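Glutathione S-transferase family protein (Pseudomonas putida, PDB 3LXZ) probably catalyses the conjugation of reduced glutathione to a wide range of hydrophobic electrophiles, as a member of the glutathione S-transferase superfamily. Local coordinates at residues A[9-23]-A[195-209]. Sequence-based numbering, arbitrary orientation.
Sequences SVSNYYNMVKLALLE and NPHMPRILADKEASM
The first helix of the thioredoxin-like domain, 12-23, packs here against the last helix of the all-helical domain, 198-218, a contact between the two domains of the glutathione S-transferase fold. The axes of 12-23 and 198-209 come within 10.6 Å, at 144° between their directions. Ile201 is a knob in a hole formed by Asn15, Lys18, Leu19 and Leu22. Its two branches divide the work. Ile201 CG2 lies against the amide of Asn15, 3.7 Å from Asn15 CG, while Ile201 CD1 reaches Leu19 CD1 at 3.7 Å.

Beside this knob is a charged network. Lys18 is fully extended, with CG anti to the backbone N (chi1 179°), and this carries Lys18 NZ to 2.7 Å from Asp204 OD2. The lysine uses the anti lone pair of that oxygen. Arg200 NE binds the same oxygen from the syn side, so one carboxylate oxygen accepts from two cationic groups. A water joins Asn15 OD1, Lys18 NZ and the carbonyl of Ile201.

Near the C-terminal end of helix 12-23, Leu22 CB sits over the His197 ring in a CH-pi contact, 4.0 Å from the centroid. Asn195 ND2 donates to Glu23 OE1 (2.9 Å), nearly in its own amide plane. Asn195 OD1 meanwhile caps His197 N. Glu23 OE2 pairs with Lys77. At the opposite end, Ser9 O lies 3.3 Å from Lys205 CB, and Val10 packs on selenomethionine Met209. Ser11, which binds glutathione, is the N-cap of helix 12-23.

Glu30 of strand 28-32 forms salt bridges with both Lys18 and Arg200, tying the network to the sheet. Helix 12-23 also packs on helices 63-73 and 154-174.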
loop_
_atom_site.group_PDB
_atom_site.type_symbol
_atom_site.label_atom_id
_atom_site.label_comp_id
_atom_site.label_asym_id
_atom_site.label_seq_id
_atom_site.Cartn_x
_atom_site.Cartn_y
_atom_site.Cartn_z
ATOM N N SER A 9 -2.482 7.421 -20.475
ATOM C CA SER A 9 -2.513 8.758 -19.896
ATOM C C SER A 9 -3.796 9.123 -19.183
ATOM O O SER A 9 -3.882 10.192 -18.604
ATOM C CB SER A 9 -2.177 9.789 -20.971
ATOM O OG SER A 9 -0.805 9.684 -21.276
ATOM N N VAL A 10 -4.789 8.243 -19.202
ATOM C CA VAL A 10 -5.982 8.508 -18.401
ATOM C C VAL A 10 -5.732 7.973 -16.964
ATOM O O VAL A 10 -6.436 8.383 -16.019
ATOM C CB VAL A 10 -7.258 7.917 -19.049
ATOM C CG1 VAL A 10 -8.527 8.153 -18.179
ATOM C CG2 VAL A 10 -7.484 8.512 -20.462
ATOM N N SER A 11 -4.721 7.103 -16.793
ATOM C CA SER A 11 -4.462 6.487 -15.470
ATOM C C SER A 11 -3.770 7.461 -14.521
ATOM O O SER A 11 -2.664 7.929 -14.812
ATOM C CB SER A 11 -3.605 5.223 -15.580
ATOM O OG SER A 11 -3.122 4.895 -14.272
ATOM N N ASN A 12 -4.405 7.745 -13.384
ATOM C CA ASN A 12 -3.782 8.596 -12.372
ATOM C C ASN A 12 -2.443 8.054 -11.839
ATOM O O ASN A 12 -1.466 8.805 -11.739
ATOM C CB ASN A 12 -4.769 8.941 -11.248
ATOM C CG ASN A 12 -5.194 7.716 -10.412
ATOM O OD1 ASN A 12 -5.273 6.592 -10.907
ATOM N ND2 ASN A 12 -5.476 7.959 -9.136
ATOM N N TYR A 13 -2.370 6.750 -11.569
ATOM C CA TYR A 13 -1.114 6.150 -11.093
ATOM C C TYR A 13 -0.014 6.253 -12.169
ATOM O O TYR A 13 1.145 6.458 -11.854
ATOM C CB TYR A 13 -1.353 4.681 -10.737
ATOM C CG TYR A 13 -2.061 4.450 -9.417
ATOM C CD1 TYR A 13 -1.383 4.569 -8.204
ATOM C CD2 TYR A 13 -3.415 4.072 -9.386
ATOM C CE1 TYR A 13 -2.030 4.342 -6.991
ATOM C CE2 TYR A 13 -4.077 3.833 -8.178
ATOM C CZ TYR A 13 -3.385 3.968 -6.994
ATOM O OH TYR A 13 -4.032 3.748 -5.800
ATOM N N TYR A 14 -0.389 6.140 -13.441
ATOM C CA TYR A 14 0.576 6.318 -14.541
ATOM C C TYR A 14 1.067 7.769 -14.532
ATOM O O TYR A 14 2.275 8.024 -14.657
ATOM C CB TYR A 14 -0.096 5.979 -15.873
ATOM C CG TYR A 14 0.722 6.215 -17.154
ATOM C CD1 TYR A 14 1.599 5.240 -17.636
ATOM C CD2 TYR A 14 0.538 7.376 -17.922
ATOM C CE1 TYR A 14 2.290 5.415 -18.867
ATOM C CE2 TYR A 14 1.245 7.578 -19.161
ATOM C CZ TYR A 14 2.111 6.610 -19.603
ATOM O OH TYR A 14 2.797 6.807 -20.787
ATOM N N ASN A 15 0.130 8.703 -14.389
ATOM C CA ASN A 15 0.490 10.126 -14.437
ATOM C C ASN A 15 1.451 10.557 -13.320
ATOM O O ASN A 15 2.316 11.428 -13.510
ATOM C CB ASN A 15 -0.764 11.011 -14.556
ATOM C CG ASN A 15 -1.348 10.990 -15.965
ATOM O OD1 ASN A 15 -0.624 10.772 -16.946
ATOM N ND2 ASN A 15 -2.652 11.218 -16.072
HETATM N N MSE A 16 1.327 9.908 -12.166
HETATM C CA MSE A 16 2.249 10.115 -11.050
HETATM C C MSE A 16 3.680 9.749 -11.422
HETATM O O MSE A 16 4.585 10.537 -11.179
HETATM C CB MSE A 16 1.776 9.312 -9.823
HETATM C CG MSE A 16 0.448 9.759 -9.173
HETATM SE SE MSE A 16 0.008 8.315 -7.901
HETATM C CE MSE A 16 -1.978 8.377 -7.900
ATOM N N VAL A 17 3.894 8.577 -12.024
ATOM C CA VAL A 17 5.241 8.240 -12.472
ATOM C C VAL A 17 5.708 9.187 -13.572
ATOM O O VAL A 17 6.855 9.651 -13.534
ATOM C CB VAL A 17 5.346 6.787 -12.886
ATOM C CG1 VAL A 17 6.799 6.472 -13.326
ATOM C CG2 VAL A 17 4.989 5.915 -11.628
ATOM N N LYS A 18 4.830 9.456 -14.534
ATOM C CA LYS A 18 5.153 10.350 -15.648
ATOM C C LYS A 18 5.613 11.723 -15.157
ATOM O O LYS A 18 6.663 12.239 -15.628
ATOM C CB LYS A 18 3.960 10.438 -16.587
ATOM C CG LYS A 18 4.115 11.346 -17.808
ATOM C CD LYS A 18 3.001 10.993 -18.818
ATOM C CE LYS A 18 2.992 11.901 -20.054
ATOM N NZ LYS A 18 1.810 11.553 -20.902
ATOM N N LEU A 19 4.892 12.302 -14.181
ATOM C CA LEU A 19 5.332 13.583 -13.628
ATOM C C LEU A 19 6.708 13.493 -12.976
ATOM O O LEU A 19 7.514 14.414 -13.118
ATOM C CB LEU A 19 4.310 14.160 -12.657
ATOM C CG LEU A 19 4.544 15.579 -12.126
ATOM C CD1 LEU A 19 4.789 16.578 -13.279
ATOM C CD2 LEU A 19 3.322 15.974 -11.301
ATOM N N ALA A 20 6.983 12.382 -12.262
ATOM C CA ALA A 20 8.266 12.223 -11.563
ATOM C C ALA A 20 9.387 12.224 -12.606
ATOM O O ALA A 20 10.395 12.906 -12.426
ATOM C CB ALA A 20 8.294 10.897 -10.760
ATOM N N LEU A 21 9.184 11.472 -13.694
ATOM C CA LEU A 21 10.188 11.358 -14.760
ATOM C C LEU A 21 10.405 12.728 -15.412
ATOM O O LEU A 21 11.541 13.100 -15.689
ATOM C CB LEU A 21 9.778 10.315 -15.808
ATOM C CG LEU A 21 9.769 8.852 -15.317
ATOM C CD1 LEU A 21 9.044 7.939 -16.276
ATOM C CD2 LEU A 21 11.177 8.366 -15.097
ATOM N N LEU A 22 9.318 13.456 -15.659
ATOM C CA LEU A 22 9.413 14.794 -16.298
ATOM C C LEU A 22 10.085 15.811 -15.358
ATOM O O LEU A 22 10.929 16.610 -15.795
ATOM C CB LEU A 22 8.017 15.259 -16.730
ATOM C CG LEU A 22 7.422 14.653 -17.999
ATOM C CD1 LEU A 22 5.938 14.913 -18.057
ATOM C CD2 LEU A 22 8.122 15.172 -19.281
ATOM N N GLU A 23 9.745 15.747 -14.065
ATOM C CA GLU A 23 10.264 16.672 -13.076
ATOM C C GLU A 23 11.770 16.467 -12.963
ATOM O O GLU A 23 12.557 17.427 -12.846
ATOM C CB GLU A 23 9.559 16.459 -11.728
ATOM C CG GLU A 23 9.889 17.507 -10.646
ATOM C CD GLU A 23 9.445 18.946 -10.993
ATOM O OE1 GLU A 23 8.369 19.139 -11.582
ATOM O OE2 GLU A 23 10.188 19.889 -10.655
ATOM N N ASN A 195 2.405 23.328 -12.028
ATOM C CA ASN A 195 3.671 22.701 -12.374
ATOM C C ASN A 195 3.856 22.789 -13.893
ATOM O O ASN A 195 2.900 22.576 -14.643
ATOM C CB ASN A 195 3.660 21.235 -11.926
ATOM C CG ASN A 195 4.916 20.505 -12.303
ATOM O OD1 ASN A 195 5.153 20.201 -13.474
ATOM N ND2 ASN A 195 5.722 20.201 -11.313
ATOM N N PRO A 196 5.061 23.147 -14.346
ATOM C CA PRO A 196 5.340 23.357 -15.775
ATOM C C PRO A 196 5.096 22.135 -16.663
ATOM O O PRO A 196 4.946 22.286 -17.871
ATOM C CB PRO A 196 6.836 23.728 -15.808
ATOM C CG PRO A 196 7.351 23.535 -14.426
ATOM C CD PRO A 196 6.186 23.570 -13.491
ATOM N N HIS A 197 5.062 20.939 -16.067
ATOM C CA HIS A 197 4.862 19.708 -16.836
ATOM C C HIS A 197 3.400 19.291 -16.882
ATOM O O HIS A 197 3.040 18.374 -17.625
ATOM C CB HIS A 197 5.756 18.569 -16.292
ATOM C CG HIS A 197 7.210 18.930 -16.215
ATOM N ND1 HIS A 197 8.027 18.972 -17.327
ATOM C CD2 HIS A 197 7.996 19.267 -15.164
ATOM C CE1 HIS A 197 9.250 19.323 -16.961
ATOM N NE2 HIS A 197 9.255 19.516 -15.656
HETATM N N MSE A 198 2.554 19.986 -16.116
HETATM C CA MSE A 198 1.154 19.631 -16.042
HETATM C C MSE A 198 0.432 19.827 -17.384
HETATM O O MSE A 198 -0.366 18.960 -17.764
HETATM C CB MSE A 198 0.452 20.352 -14.876
HETATM C CG MSE A 198 -0.884 19.821 -14.517
HETATM SE SE MSE A 198 -0.787 17.949 -13.857
HETATM C CE MSE A 198 0.538 18.174 -12.504
ATOM N N PRO A 199 0.705 20.945 -18.119
ATOM C CA PRO A 199 -0.004 21.047 -19.408
ATOM C C PRO A 199 0.178 19.810 -20.320
ATOM O O PRO A 199 -0.806 19.331 -20.893
ATOM C CB PRO A 199 0.590 22.329 -20.041
ATOM C CG PRO A 199 0.953 23.195 -18.831
ATOM C CD PRO A 199 1.400 22.199 -17.758
ATOM N N ARG A 200 1.404 19.295 -20.425
ATOM C CA ARG A 200 1.699 18.088 -21.196
ATOM C C ARG A 200 0.952 16.840 -20.671
ATOM O O ARG A 200 0.387 16.076 -21.445
ATOM C CB ARG A 200 3.204 17.848 -21.223
ATOM C CG ARG A 200 3.644 16.396 -21.327
ATOM C CD ARG A 200 3.981 15.987 -22.745
ATOM N NE ARG A 200 4.241 14.542 -22.822
ATOM C CZ ARG A 200 5.452 13.971 -22.794
ATOM N NH1 ARG A 200 6.565 14.705 -22.699
ATOM N NH2 ARG A 200 5.548 12.642 -22.866
ATOM N N ILE A 201 0.914 16.668 -19.354
ATOM C CA ILE A 201 0.167 15.562 -18.774
ATOM C C ILE A 201 -1.312 15.636 -19.096
ATOM O O ILE A 201 -1.926 14.643 -19.487
ATOM C CB ILE A 201 0.427 15.446 -17.266
ATOM C CG1 ILE A 201 1.793 14.809 -17.082
ATOM C CG2 ILE A 201 -0.628 14.558 -16.629
ATOM C CD1 ILE A 201 2.457 15.150 -15.759
ATOM N N LEU A 202 -1.895 16.816 -18.953
ATOM C CA LEU A 202 -3.303 16.951 -19.188
ATOM C C LEU A 202 -3.678 16.887 -20.675
ATOM O O LEU A 202 -4.751 16.397 -21.027
ATOM C CB LEU A 202 -3.854 18.215 -18.531
ATOM C CG LEU A 202 -3.660 18.300 -17.012
ATOM C CD1 LEU A 202 -4.212 19.629 -16.544
ATOM C CD2 LEU A 202 -4.372 17.121 -16.312
ATOM N N ALA A 203 -2.780 17.367 -21.532
ATOM C CA ALA A 203 -2.967 17.321 -22.989
ATOM C C ALA A 203 -2.938 15.861 -23.474
ATOM O O ALA A 203 -3.813 15.437 -24.258
ATOM C CB ALA A 203 -1.876 18.169 -23.717
ATOM N N ASP A 204 -1.947 15.110 -22.987
ATOM C CA ASP A 204 -1.831 13.684 -23.323
ATOM C C ASP A 204 -3.040 12.917 -22.817
ATOM O O ASP A 204 -3.600 12.089 -23.527
ATOM C CB ASP A 204 -0.543 13.061 -22.798
ATOM C CG ASP A 204 0.727 13.580 -23.516
ATOM O OD1 ASP A 204 0.615 14.316 -24.552
ATOM O OD2 ASP A 204 1.842 13.278 -23.016
ATOM N N LYS A 205 -3.461 13.212 -21.588
ATOM C CA LYS A 205 -4.689 12.625 -21.076
ATOM C C LYS A 205 -5.883 12.854 -22.020
ATOM O O LYS A 205 -6.599 11.892 -22.376
ATOM C CB LYS A 205 -4.976 13.112 -19.645
ATOM C CG LYS A 205 -6.334 12.636 -19.089
ATOM C CD LYS A 205 -6.510 12.989 -17.584
ATOM C CE LYS A 205 -7.815 12.370 -17.049
ATOM N NZ LYS A 205 -8.299 12.824 -15.671
ATOM N N GLU A 206 -6.086 14.102 -22.450
ATOM C CA GLU A 206 -7.246 14.426 -23.296
ATOM C C GLU A 206 -7.144 13.702 -24.639
ATOM O O GLU A 206 -8.127 13.166 -25.150
ATOM C CB GLU A 206 -7.334 15.949 -23.520
ATOM C CG GLU A 206 -8.365 16.395 -24.566
ATOM C CD GLU A 206 -9.831 16.147 -24.157
ATOM O OE1 GLU A 206 -10.102 15.735 -22.988
ATOM O OE2 GLU A 206 -10.728 16.371 -25.014
ATOM N N ALA A 207 -5.947 13.670 -25.190
ATOM C CA ALA A 207 -5.688 13.033 -26.472
ATOM C C ALA A 207 -5.951 11.524 -26.449
ATOM O O ALA A 207 -6.279 10.939 -27.477
ATOM C CB ALA A 207 -4.216 13.276 -26.859
ATOM N N SER A 208 -5.791 10.925 -25.264
ATOM C CA SER A 208 -5.834 9.478 -25.054
ATOM C C SER A 208 -7.215 9.017 -24.629
ATOM O O SER A 208 -7.495 7.816 -24.597
ATOM C CB SER A 208 -4.825 9.086 -23.958
ATOM O OG SER A 208 -3.479 9.219 -24.443
HETATM N N MSE A 209 -8.054 9.970 -24.273
HETATM C CA MSE A 209 -9.335 9.639 -23.671
HETATM C C MSE A 209 -10.244 8.827 -24.626
HETATM O O MSE A 209 -10.843 7.812 -24.202
HETATM C CB MSE A 209 -10.039 10.906 -23.129
HETATM C CG MSE A 209 -11.445 10.648 -22.545
HETATM SE SE MSE A 209 -11.314 9.714 -20.786
HETATM C CE MSE A 209 -10.424 11.197 -19.827
HETATM O O HOH W 1 -1.447 7.027 -22.985
HETATM O O HOH W 2 -0.461 12.201 -19.254
#